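Local coordinates for protein putative polyketide synthase (Brevibacillus brevis, PDB 6HP2) that probably methylates a hydroxyl oxygen of a carrier-bound polyketide intermediate with S-adenosyl-L-methionine, as the O-methyltransferase domain of a trans-AT polyketide synthase, at residues V47-K53 with Q244-H250; F88-F93 with Y328-P332; E192-L198 with F289-K293. The contacts are given in a common frame with arbitrary orientation. Residues are numbered along the deposited sequence.

Contact 1: V47-K53 with Q244-H250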
loop_
_atom_site.group_PDB
_atom_site.type_symbol
_atom_site.label_atom_id
_atom_site.label_comp_id
_atom_site.label_asym_id
_atom_site.label_seq_id
_atom_site.Cartn_x
_atom_site.Cartn_y
_atom_site.Cartn_z
ATOM N N VAL A 47 -7.302 -3.382 -2.008
ATOM C CA VAL A 47 -7.721 -4.772 -2.088
ATOM C C VAL A 47 -7.034 -5.516 -0.949
ATOM O O VAL A 47 -6.328 -4.912 -0.134
ATOM C CB VAL A 47 -7.387 -5.337 -3.480
ATOM C CG1 VAL A 47 -8.188 -4.563 -4.519
ATOM C CG2 VAL A 47 -5.877 -5.213 -3.739
ATOM N N CYS A 48 -7.282 -6.810 -0.850
ATOM C CA CYS A 48 -6.873 -7.595 0.304
ATOM C C CYS A 48 -6.645 -9.013 -0.172
ATOM O O CYS A 48 -7.230 -9.438 -1.176
ATOM C CB CYS A 48 -7.938 -7.574 1.420
ATOM S SG CYS A 48 -9.507 -8.453 1.053
ATOM N N PRO A 49 -5.803 -9.782 0.537
ATOM C CA PRO A 49 -5.475 -11.139 0.105
ATOM C C PRO A 49 -6.313 -12.271 0.702
ATOM O O PRO A 49 -6.443 -12.310 1.919
ATOM C CB PRO A 49 -4.069 -11.305 0.664
ATOM C CG PRO A 49 -4.172 -10.634 1.978
ATOM C CD PRO A 49 -4.949 -9.387 1.665
ATOM N N PHE A 50 -6.940 -13.117 -0.123
ATOM C CA PHE A 50 -7.649 -14.314 0.326
ATOM C C PHE A 50 -6.726 -15.512 0.122
ATOM O O PHE A 50 -6.176 -15.669 -0.964
ATOM C CB PHE A 50 -8.913 -14.554 -0.461
ATOM C CG PHE A 50 -10.124 -13.763 0.030
ATOM C CD1 PHE A 50 -9.979 -12.705 0.877
ATOM C CD2 PHE A 50 -11.398 -14.079 -0.405
ATOM C CE1 PHE A 50 -11.076 -11.998 1.328
ATOM C CE2 PHE A 50 -12.474 -13.357 0.009
ATOM C CZ PHE A 50 -12.307 -12.308 0.899
ATOM N N GLU A 51 -6.605 -16.384 1.128
ATOM C CA GLU A 51 -5.795 -17.611 0.983
ATOM C C GLU A 51 -6.374 -18.535 -0.073
ATOM O O GLU A 51 -5.630 -19.247 -0.777
ATOM C CB GLU A 51 -5.693 -18.344 2.315
ATOM C CG GLU A 51 -4.913 -17.567 3.396
ATOM C CD GLU A 51 -4.715 -18.376 4.678
ATOM O OE1 GLU A 51 -5.123 -19.561 4.719
ATOM O OE2 GLU A 51 -4.150 -17.821 5.643
ATOM N N ARG A 52 -7.689 -18.479 -0.261
ATOM C CA ARG A 52 -8.383 -19.287 -1.247
ATOM C C ARG A 52 -9.581 -18.510 -1.754
ATOM O O ARG A 52 -10.072 -17.589 -1.098
ATOM C CB ARG A 52 -8.861 -20.620 -0.650
ATOM C CG ARG A 52 -9.868 -20.465 0.462
ATOM C CD ARG A 52 -9.726 -21.531 1.540
ATOM N NE ARG A 52 -8.568 -21.327 2.413
ATOM C CZ ARG A 52 -8.563 -20.550 3.493
ATOM N NH1 ARG A 52 -9.645 -19.875 3.837
ATOM N NH2 ARG A 52 -7.468 -20.439 4.227
ATOM N N LYS A 53 -10.068 -18.911 -2.919
ATOM C CA LYS A 53 -11.347 -18.398 -3.409
ATOM C C LYS A 53 -12.491 -18.874 -2.528
ATOM O O LYS A 53 -12.532 -20.035 -2.108
ATOM C CB LYS A 53 -11.579 -18.834 -4.854
ATOM C CG LYS A 53 -10.529 -18.266 -5.797
ATOM C CD LYS A 53 -10.695 -18.811 -7.210
ATOM C CE LYS A 53 -9.693 -18.171 -8.158
ATOM N NZ LYS A 53 -8.273 -18.394 -7.724
ATOM N N GLN A 244 -3.108 -14.459 -4.118
ATOM C CA GLN A 244 -4.074 -14.222 -3.053
ATOM C C GLN A 244 -5.023 -13.070 -3.382
ATOM O O GLN A 244 -6.215 -13.144 -3.094
ATOM C CB GLN A 244 -3.370 -13.976 -1.723
ATOM C CG GLN A 244 -2.663 -15.200 -1.163
ATOM C CD GLN A 244 -1.488 -15.642 -2.014
ATOM O OE1 GLN A 244 -0.741 -14.816 -2.536
ATOM N NE2 GLN A 244 -1.317 -16.949 -2.153
ATOM N N ILE A 245 -4.498 -12.007 -3.980
ATOM C CA ILE A 245 -5.333 -10.872 -4.350
ATOM C C ILE A 245 -6.334 -11.318 -5.389
ATOM O O ILE A 245 -7.530 -11.055 -5.271
ATOM C CB ILE A 245 -4.514 -9.731 -4.943
ATOM C CG1 ILE A 245 -3.524 -9.235 -3.910
ATOM C CG2 ILE A 245 -5.428 -8.599 -5.388
ATOM C CD1 ILE A 245 -4.165 -8.645 -2.678
ATOM N N ALA A 246 -5.842 -11.994 -6.419
ATOM C CA ALA A 246 -6.743 -12.509 -7.445
ATOM C C ALA A 246 -7.800 -13.435 -6.829
ATOM O O ALA A 246 -8.940 -13.462 -7.296
ATOM C CB ALA A 246 -5.941 -13.261 -8.541
ATOM N N ASN A 247 -7.455 -14.199 -5.786
ATOM C CA ASN A 247 -8.481 -15.021 -5.130
ATOM C C ASN A 247 -9.607 -14.150 -4.555
ATOM O O ASN A 247 -10.787 -14.478 -4.678
ATOM C CB ASN A 247 -7.920 -15.835 -3.985
ATOM C CG ASN A 247 -7.006 -16.938 -4.430
ATOM O OD1 ASN A 247 -7.096 -17.398 -5.542
ATOM N ND2 ASN A 247 -6.153 -17.394 -3.529
ATOM N N ALA A 248 -9.245 -13.052 -3.897
ATOM C CA ALA A 248 -10.213 -12.139 -3.295
ATOM C C ALA A 248 -11.057 -11.450 -4.363
ATOM O O ALA A 248 -12.221 -11.103 -4.129
ATOM C CB ALA A 248 -9.460 -11.099 -2.470
ATOM N N LEU A 249 -10.459 -11.153 -5.501
ATOM C CA LEU A 249 -11.149 -10.423 -6.556
ATOM C C LEU A 249 -11.837 -11.335 -7.546
ATOM O O LEU A 249 -12.432 -10.825 -8.512
ATOM C CB LEU A 249 -10.178 -9.521 -7.306
ATOM C CG LEU A 249 -9.544 -8.432 -6.455
ATOM C CD1 LEU A 249 -8.663 -7.522 -7.304
ATOM C CD2 LEU A 249 -10.622 -7.603 -5.785
ATOM N N HIS A 250 -11.834 -12.646 -7.310
ATOM C CA HIS A 250 -12.589 -13.576 -8.174
ATOM C C HIS A 250 -14.083 -13.304 -7.996
ATOM O O HIS A 250 -14.643 -13.553 -6.924
ATOM C CB HIS A 250 -12.262 -15.027 -7.835
ATOM C CG HIS A 250 -12.805 -16.008 -8.822
ATOM N ND1 HIS A 250 -13.851 -16.862 -8.540
ATOM C CD2 HIS A 250 -12.442 -16.263 -10.098
ATOM C CE1 HIS A 250 -14.092 -17.615 -9.596
ATOM N NE2 HIS A 250 -13.253 -17.267 -10.554
HETATM O O HOH W 1 -2.968 -18.907 -1.001
#
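Ala248 sits at the apolar centre, its CB lying over one face of the Phe50 ring, 3.9 Å from the ring centroid and 21° off the normal, a clear CH-pi contact. Further along, Val47 CG2 meets Ile245 CG2 at 3.8 Å and Val47 CG1 reaches Leu249 CD1 at 4.1 Å, while Pro49 CB rests 3.6 Å from Gln244 CB. Cys48 O is wedged against the helix, 3.1 Å from Ala248 CB, and has no polar partner in the model. What is being joined here is the extended, irregular N-terminal chain of this domain and helix 242-249, in the part of this methyltransferase that adds helices to the Rossmann-like core. Helices 59-64, 70-88, 263-281 and 316-326 all supply side chains around the pair, and Phe57 meets the Phe50 ring edge-to-face. The side chain of Val47 is about 10 Å from the bound S-adenosyl-L-homocysteine, so this is packing near the cofactor pocket. Moving outward, the loop docks through its backbone: Phe50 N donates to Gln244 O at 3.1 Å, an oxygen that also accepts the helical bond from Ala248 N. Asn247 then works in both directions, its ND2 donating to Phe50 O at 3.1 Å and its OD1 accepting from Lys53 NZ at 2.7 Å. A water connects Glu51 O (2.7 Å) with Gln244 NE2 (2.8 Å). At the exposed edge the aliphatic part of Lys53 crosses the His250 ring, with CD 4.0 Å from its centroid, 18° off the normal.

Contact 2: F88-F93 with Y328-P332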
loop_
_atom_site.group_PDB
_atom_site.type_symbol
_atom_site.label_atom_id
_atom_site.label_comp_id
_atom_site.label_asym_id
_atom_site.label_seq_id
_atom_site.Cartn_x
_atom_site.Cartn_y
_atom_site.Cartn_z
ATOM N N PHE A 88 4.389 -4.615 7.892
ATOM C CA PHE A 88 5.020 -3.922 8.997
ATOM C C PHE A 88 5.813 -4.833 9.959
ATOM O O PHE A 88 6.413 -4.328 10.924
ATOM C CB PHE A 88 3.977 -3.130 9.785
ATOM C CG PHE A 88 3.510 -1.821 9.091
ATOM C CD1 PHE A 88 4.265 -0.673 9.163
ATOM C CD2 PHE A 88 2.285 -1.760 8.447
ATOM C CE1 PHE A 88 3.877 0.480 8.583
ATOM C CE2 PHE A 88 1.859 -0.604 7.841
ATOM C CZ PHE A 88 2.658 0.534 7.901
ATOM N N CYS A 89 5.820 -6.138 9.760
ATOM C CA CYS A 89 6.192 -7.035 10.865
ATOM C C CYS A 89 7.697 -7.176 11.108
ATOM O O CYS A 89 8.088 -7.922 12.039
ATOM C CB CYS A 89 5.607 -8.429 10.655
ATOM S SG CYS A 89 6.427 -9.416 9.379
ATOM N N LYS A 90 8.544 -6.472 10.334
ATOM C CA LYS A 90 9.984 -6.432 10.595
ATOM C C LYS A 90 10.418 -5.111 11.229
ATOM O O LYS A 90 11.579 -4.919 11.470
ATOM C CB LYS A 90 10.818 -6.643 9.307
ATOM C CG LYS A 90 10.545 -7.966 8.626
ATOM C CD LYS A 90 10.993 -9.142 9.426
ATOM C CE LYS A 90 10.707 -10.484 8.673
ATOM N NZ LYS A 90 11.425 -10.593 7.381
ATOM N N GLU A 91 9.517 -4.178 11.464
ATOM C CA GLU A 91 9.866 -2.863 11.966
ATOM C C GLU A 91 9.861 -2.866 13.482
ATOM O O GLU A 91 9.122 -3.621 14.113
ATOM C CB GLU A 91 8.866 -1.843 11.430
ATOM C CG GLU A 91 8.699 -1.972 9.918
ATOM C CD GLU A 91 10.048 -2.053 9.167
ATOM O OE1 GLU A 91 10.923 -1.179 9.429
ATOM O OE2 GLU A 91 10.230 -3.009 8.325
ATOM N N ASN A 92 10.743 -2.075 14.052
ATOM C CA ASN A 92 10.825 -1.845 15.497
ATOM C C ASN A 92 10.238 -0.463 15.758
ATOM O O ASN A 92 10.900 0.563 15.507
ATOM C CB ASN A 92 12.270 -1.932 15.996
ATOM C CG ASN A 92 12.380 -1.676 17.466
ATOM O OD1 ASN A 92 11.467 -1.171 18.049
ATOM N ND2 ASN A 92 13.517 -2.013 18.069
ATOM N N PHE A 93 8.984 -0.427 16.231
ATOM C CA PHE A 93 8.337 0.868 16.404
ATOM C C PHE A 93 8.865 1.594 17.637
ATOM O O PHE A 93 8.654 2.807 17.778
ATOM C CB PHE A 93 6.824 0.712 16.514
ATOM C CG PHE A 93 6.161 0.486 15.232
ATOM C CD1 PHE A 93 6.133 -0.777 14.660
ATOM C CD2 PHE A 93 5.511 1.520 14.578
ATOM C CE1 PHE A 93 5.507 -1.006 13.457
ATOM C CE2 PHE A 93 4.880 1.270 13.358
ATOM C CZ PHE A 93 4.874 0.017 12.809
ATOM N N TYR A 328 5.719 -12.083 16.366
ATOM C CA TYR A 328 5.966 -10.649 16.461
ATOM C C TYR A 328 5.143 -9.922 15.407
ATOM O O TYR A 328 5.421 -10.023 14.194
ATOM C CB TYR A 328 7.439 -10.343 16.276
ATOM C CG TYR A 328 7.747 -8.865 16.341
ATOM C CD1 TYR A 328 7.587 -8.136 17.541
ATOM C CD2 TYR A 328 8.273 -8.231 15.270
ATOM C CE1 TYR A 328 7.908 -6.805 17.609
ATOM C CE2 TYR A 328 8.633 -6.902 15.325
ATOM C CZ TYR A 328 8.447 -6.187 16.508
ATOM O OH TYR A 328 8.736 -4.851 16.541
ATOM N N ILE A 329 4.165 -9.151 15.873
ATOM C CA ILE A 329 3.203 -8.529 14.955
ATOM C C ILE A 329 2.953 -7.150 15.533
ATOM O O ILE A 329 1.999 -6.975 16.282
ATOM C CB ILE A 329 1.895 -9.320 14.828
ATOM C CG1 ILE A 329 2.159 -10.719 14.348
ATOM C CG2 ILE A 329 0.928 -8.627 13.782
ATOM C CD1 ILE A 329 0.953 -11.663 14.364
ATOM N N PRO A 330 3.786 -6.149 15.263
ATOM C CA PRO A 330 3.666 -4.877 16.021
ATOM C C PRO A 330 2.560 -3.929 15.532
ATOM O O PRO A 330 2.195 -2.982 16.258
ATOM C CB PRO A 330 5.039 -4.204 15.811
ATOM C CG PRO A 330 5.521 -4.775 14.498
ATOM C CD PRO A 330 4.998 -6.220 14.460
ATOM N N TYR A 331 2.039 -4.117 14.333
ATOM C CA TYR A 331 1.113 -3.134 13.761
ATOM C C TYR A 331 0.519 -3.660 12.473
ATOM O O TYR A 331 1.253 -4.219 11.684
ATOM C CB TYR A 331 1.847 -1.803 13.457
ATOM C CG TYR A 331 0.855 -0.845 12.842
ATOM C CD1 TYR A 331 -0.020 -0.116 13.620
ATOM C CD2 TYR A 331 0.787 -0.730 11.481
ATOM C CE1 TYR A 331 -0.971 0.709 13.021
ATOM C CE2 TYR A 331 -0.163 0.065 10.866
ATOM C CZ TYR A 331 -1.046 0.769 11.639
ATOM O OH TYR A 331 -1.978 1.532 11.012
ATOM N N PRO A 332 -0.775 -3.496 12.211
ATOM C CA PRO A 332 -1.823 -3.032 13.137
ATOM C C PRO A 332 -2.241 -4.168 14.038
ATOM O O PRO A 332 -1.700 -5.248 13.903
ATOM C CB PRO A 332 -2.986 -2.615 12.220
ATOM C CG PRO A 332 -2.514 -2.778 10.801
ATOM C CD PRO A 332 -1.298 -3.688 10.836
HETATM O O HOH W 2 7.820 -10.666 12.550
HETATM O O HOH W 3 7.847 -2.473 17.666
#
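An aromatic cluster of Phe88, Phe93 and Tyr331 holds the C-terminal end of this methyltransferase domain against the turn that leads from helix 70-88 toward strand 98-101. The Tyr331 ring points its edge at the face of Phe88, centroids 4.9 Å apart and planes at 86°, with Phe88 CD2 and Tyr331 CD2 at 3.5 Å: a T-shaped pair. Phe93 meets Tyr331 obliquely, its CZ 3.6 Å from Tyr331 CB, and its CD1 lies 3.8 Å from Pro330 CB. Pro330 thus fits beside Phe93 while its CD approaches Cys89 CA at 3.9 Å. Within 88-93, Phe88 to Glu91 form a type I beta turn, closed by Glu91 N to Phe88 O at 3.2 Å. At the outer end Tyr328 swings its ring along the turn, and its OH donates to Glu91 O at 2.7 Å. Two waters bridge the segments on this side. One gives hydrogen bonds to Cys89 O at 2.8 Å and Tyr328 O at 3.0 Å; the other accepts from Phe93 N at 2.7 Å and donates to Tyr328 OH at 2.8 Å. Deeper in, the hydroxyl of Tyr331 bonds to Asp109 of helix 108-116, the ring of Tyr117 stacks on Phe93, and Phe88 packs on strands 164-170 and 194-203. A cis peptide before Pro332 bends the chain just beyond the cluster. The arrangement is the C-terminal end of the domain laid over one side of a Rossmann-like methyltransferase core, bridging helices 70-88 and 108-116.

Contact 3: E192-L198 with F289-K293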
loop_
_atom_site.group_PDB
_atom_site.type_symbol
_atom_site.label_atom_id
_atom_site.label_comp_id
_atom_site.label_asym_id
_atom_site.label_seq_id
_atom_site.Cartn_x
_atom_site.Cartn_y
_atom_site.Cartn_z
ATOM N N GLU A 192 18.985 7.900 7.451
ATOM C CA GLU A 192 19.927 6.917 6.915
ATOM C C GLU A 192 19.519 5.481 7.226
ATOM O O GLU A 192 19.676 4.596 6.375
ATOM C CB GLU A 192 21.334 7.170 7.476
ATOM C CG GLU A 192 22.117 8.252 6.764
ATOM C CD GLU A 192 21.414 9.596 6.799
ATOM O OE1 GLU A 192 20.489 9.769 7.624
ATOM O OE2 GLU A 192 21.782 10.479 5.995
ATOM N N GLU A 193 19.091 5.203 8.466
ATOM C CA GLU A 193 18.676 3.852 8.869
ATOM C C GLU A 193 17.162 3.612 8.683
ATOM O O GLU A 193 16.610 2.633 9.207
ATOM C CB GLU A 193 19.072 3.591 10.321
ATOM C CG GLU A 193 20.568 3.706 10.583
ATOM C CD GLU A 193 21.380 2.618 9.902
ATOM O OE1 GLU A 193 20.778 1.688 9.326
ATOM O OE2 GLU A 193 22.627 2.695 9.946
ATOM N N GLY A 194 16.517 4.450 7.986
ATOM C CA GLY A 194 15.075 4.318 7.800
ATOM C C GLY A 194 14.619 3.215 6.815
ATOM O O GLY A 194 15.389 2.605 6.073
ATOM N N THR A 195 13.296 2.970 6.816
ATOM C CA THR A 195 12.655 2.013 5.933
ATOM C C THR A 195 11.568 2.677 5.125
ATOM O O THR A 195 10.855 3.562 5.629
ATOM C CB THR A 195 12.059 0.860 6.792
ATOM O OG1 THR A 195 13.097 0.296 7.599
ATOM C CG2 THR A 195 11.537 -0.235 5.934
ATOM N N VAL A 196 11.488 2.270 3.876
ATOM C CA VAL A 196 10.356 2.556 3.025
ATOM C C VAL A 196 9.528 1.277 2.875
ATOM O O VAL A 196 10.040 0.244 2.444
ATOM C CB VAL A 196 10.778 3.125 1.670
ATOM C CG1 VAL A 196 9.484 3.565 0.896
ATOM C CG2 VAL A 196 11.742 4.213 1.867
ATOM N N LEU A 197 8.221 1.375 3.143
ATOM C CA LEU A 197 7.289 0.271 2.985
ATOM C C LEU A 197 6.243 0.637 1.932
ATOM O O LEU A 197 5.476 1.604 2.085
ATOM C CB LEU A 197 6.650 -0.072 4.320
ATOM C CG LEU A 197 7.550 -0.481 5.439
ATOM C CD1 LEU A 197 6.808 -0.549 6.792
ATOM C CD2 LEU A 197 8.188 -1.817 5.139
ATOM N N LEU A 198 6.202 -0.155 0.882
ATOM C CA LEU A 198 5.241 0.020 -0.179
ATOM C C LEU A 198 4.404 -1.221 -0.402
ATOM O O LEU A 198 4.858 -2.352 -0.216
ATOM C CB LEU A 198 5.940 0.330 -1.482
ATOM C CG LEU A 198 6.937 1.419 -1.513
ATOM C CD1 LEU A 198 7.569 1.412 -2.947
ATOM C CD2 LEU A 198 6.345 2.741 -1.249
ATOM N N PHE A 289 6.736 -4.213 -0.726
ATOM C CA PHE A 289 8.143 -3.826 -0.810
ATOM C C PHE A 289 8.656 -3.347 0.548
ATOM O O PHE A 289 8.042 -2.463 1.151
ATOM C CB PHE A 289 8.404 -2.652 -1.767
ATOM C CG PHE A 289 7.993 -2.870 -3.191
ATOM C CD1 PHE A 289 6.678 -3.044 -3.529
ATOM C CD2 PHE A 289 8.915 -2.750 -4.186
ATOM C CE1 PHE A 289 6.308 -3.156 -4.861
ATOM C CE2 PHE A 289 8.560 -2.906 -5.530
ATOM C CZ PHE A 289 7.258 -3.113 -5.854
ATOM N N LYS A 290 9.819 -3.848 0.965
ATOM C CA LYS A 290 10.546 -3.309 2.128
ATOM C C LYS A 290 11.912 -2.831 1.639
ATOM O O LYS A 290 12.776 -3.635 1.212
ATOM C CB LYS A 290 10.670 -4.341 3.231
ATOM C CG LYS A 290 9.380 -5.095 3.424
ATOM C CD LYS A 290 9.400 -5.894 4.764
ATOM C CE LYS A 290 8.059 -6.562 4.949
ATOM N NZ LYS A 290 7.952 -7.259 6.249
ATOM N N LEU A 291 12.103 -1.514 1.695
ATOM C CA LEU A 291 13.295 -0.889 1.127
ATOM C C LEU A 291 14.134 -0.242 2.232
ATOM O O LEU A 291 13.595 0.301 3.214
ATOM C CB LEU A 291 12.928 0.205 0.096
ATOM C CG LEU A 291 11.800 -0.132 -0.889
ATOM C CD1 LEU A 291 11.407 1.091 -1.710
ATOM C CD2 LEU A 291 12.242 -1.243 -1.822
ATOM N N LYS A 292 15.432 -0.182 1.970
ATOM C CA LYS A 292 16.423 0.453 2.817
ATOM C C LYS A 292 17.225 1.385 1.939
ATOM O O LYS A 292 17.306 1.200 0.715
ATOM C CB LYS A 292 17.335 -0.601 3.496
ATOM C CG LYS A 292 16.610 -1.565 4.393
ATOM C CD LYS A 292 16.104 -0.907 5.674
ATOM C CE LYS A 292 15.299 -1.884 6.525
ATOM N NZ LYS A 292 15.234 -1.457 7.962
ATOM N N LYS A 293 17.913 2.327 2.589
ATOM C CA LYS A 293 18.835 3.217 1.887
ATOM C C LYS A 293 20.236 2.628 1.845
ATOM O O LYS A 293 20.743 2.128 2.849
ATOM C CB LYS A 293 18.884 4.563 2.567
ATOM C CG LYS A 293 18.825 5.772 1.668
ATOM C CD LYS A 293 18.541 7.030 2.537
ATOM C CE LYS A 293 18.573 8.318 1.716
ATOM N NZ LYS A 293 18.463 9.513 2.605
HETATM O O HOH W 4 17.914 2.734 5.341
HETATM O O HOH W 5 21.892 2.515 5.245
#
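This is an antiparallel strand pairing inside the central mixed sheet, between strand 194-203 and strand 284-293, whose short segments run at 154° with axes 4.7 Å apart. Two hydrogen-bonded pairs carry it. Val196 N to Leu291 O is 3.0 Å and Leu291 N to Val196 O is 2.8 Å; Leu198 N to Phe289 O is 3.0 Å and Phe289 N to Leu198 O is 2.7 Å. Leu197 and Lys290 form the non-hydrogen-bonded pair between them. In the class I methyltransferase sheet the strand corresponding to 284-293 is the one that runs against its neighbours, inserted here between 194-203 and 233-240. On one face Val196 CB touches Leu291 CB at 4.0 Å and Leu198 CD1 meets Leu291 CD1 at 4.0 Å, with Phe289 alongside. The other face bears Thr195, Leu197, Lys290 and Lys292; Leu197 CD2 lies 3.9 Å from Lys290 CG, and Lys290 sends its amine on to Val86 O. Lys292 NZ donates to Thr195 OG1 at 2.8 Å. Where the chain turns at Glu192 and Glu193, a water takes over, bonding to Glu192 O at 2.8 Å, Gly194 O at 2.6 Å and Lys293 N at 2.8 Å.

How the contacts relate
From the N terminus, the chain first lays down 47-53, then runs through helix 70-88 into 88-93, and later builds strand 194-203 through 192-198. Contact 1 closes its loop at 244-250, contact 3 at 289-293 and contact 2 at 328-332. Contact 3 is nested inside the loop of contact 2, whereas contact 1 crosses both. Contacts 2 and 3 touch: Glu91 OE1 and Thr195 OG1 are 3.2 Å apart, a probable hydrogen bond, and Phe88 CD1 packs on Leu197 CD1 at 3.5 Å, joining the turn at 88-93 to strand 194-203. Contact 1, its centre about 26 Å from that of contact 3 on the opposite side of the chain's centre, ties the N-terminal loop to helix 242-249.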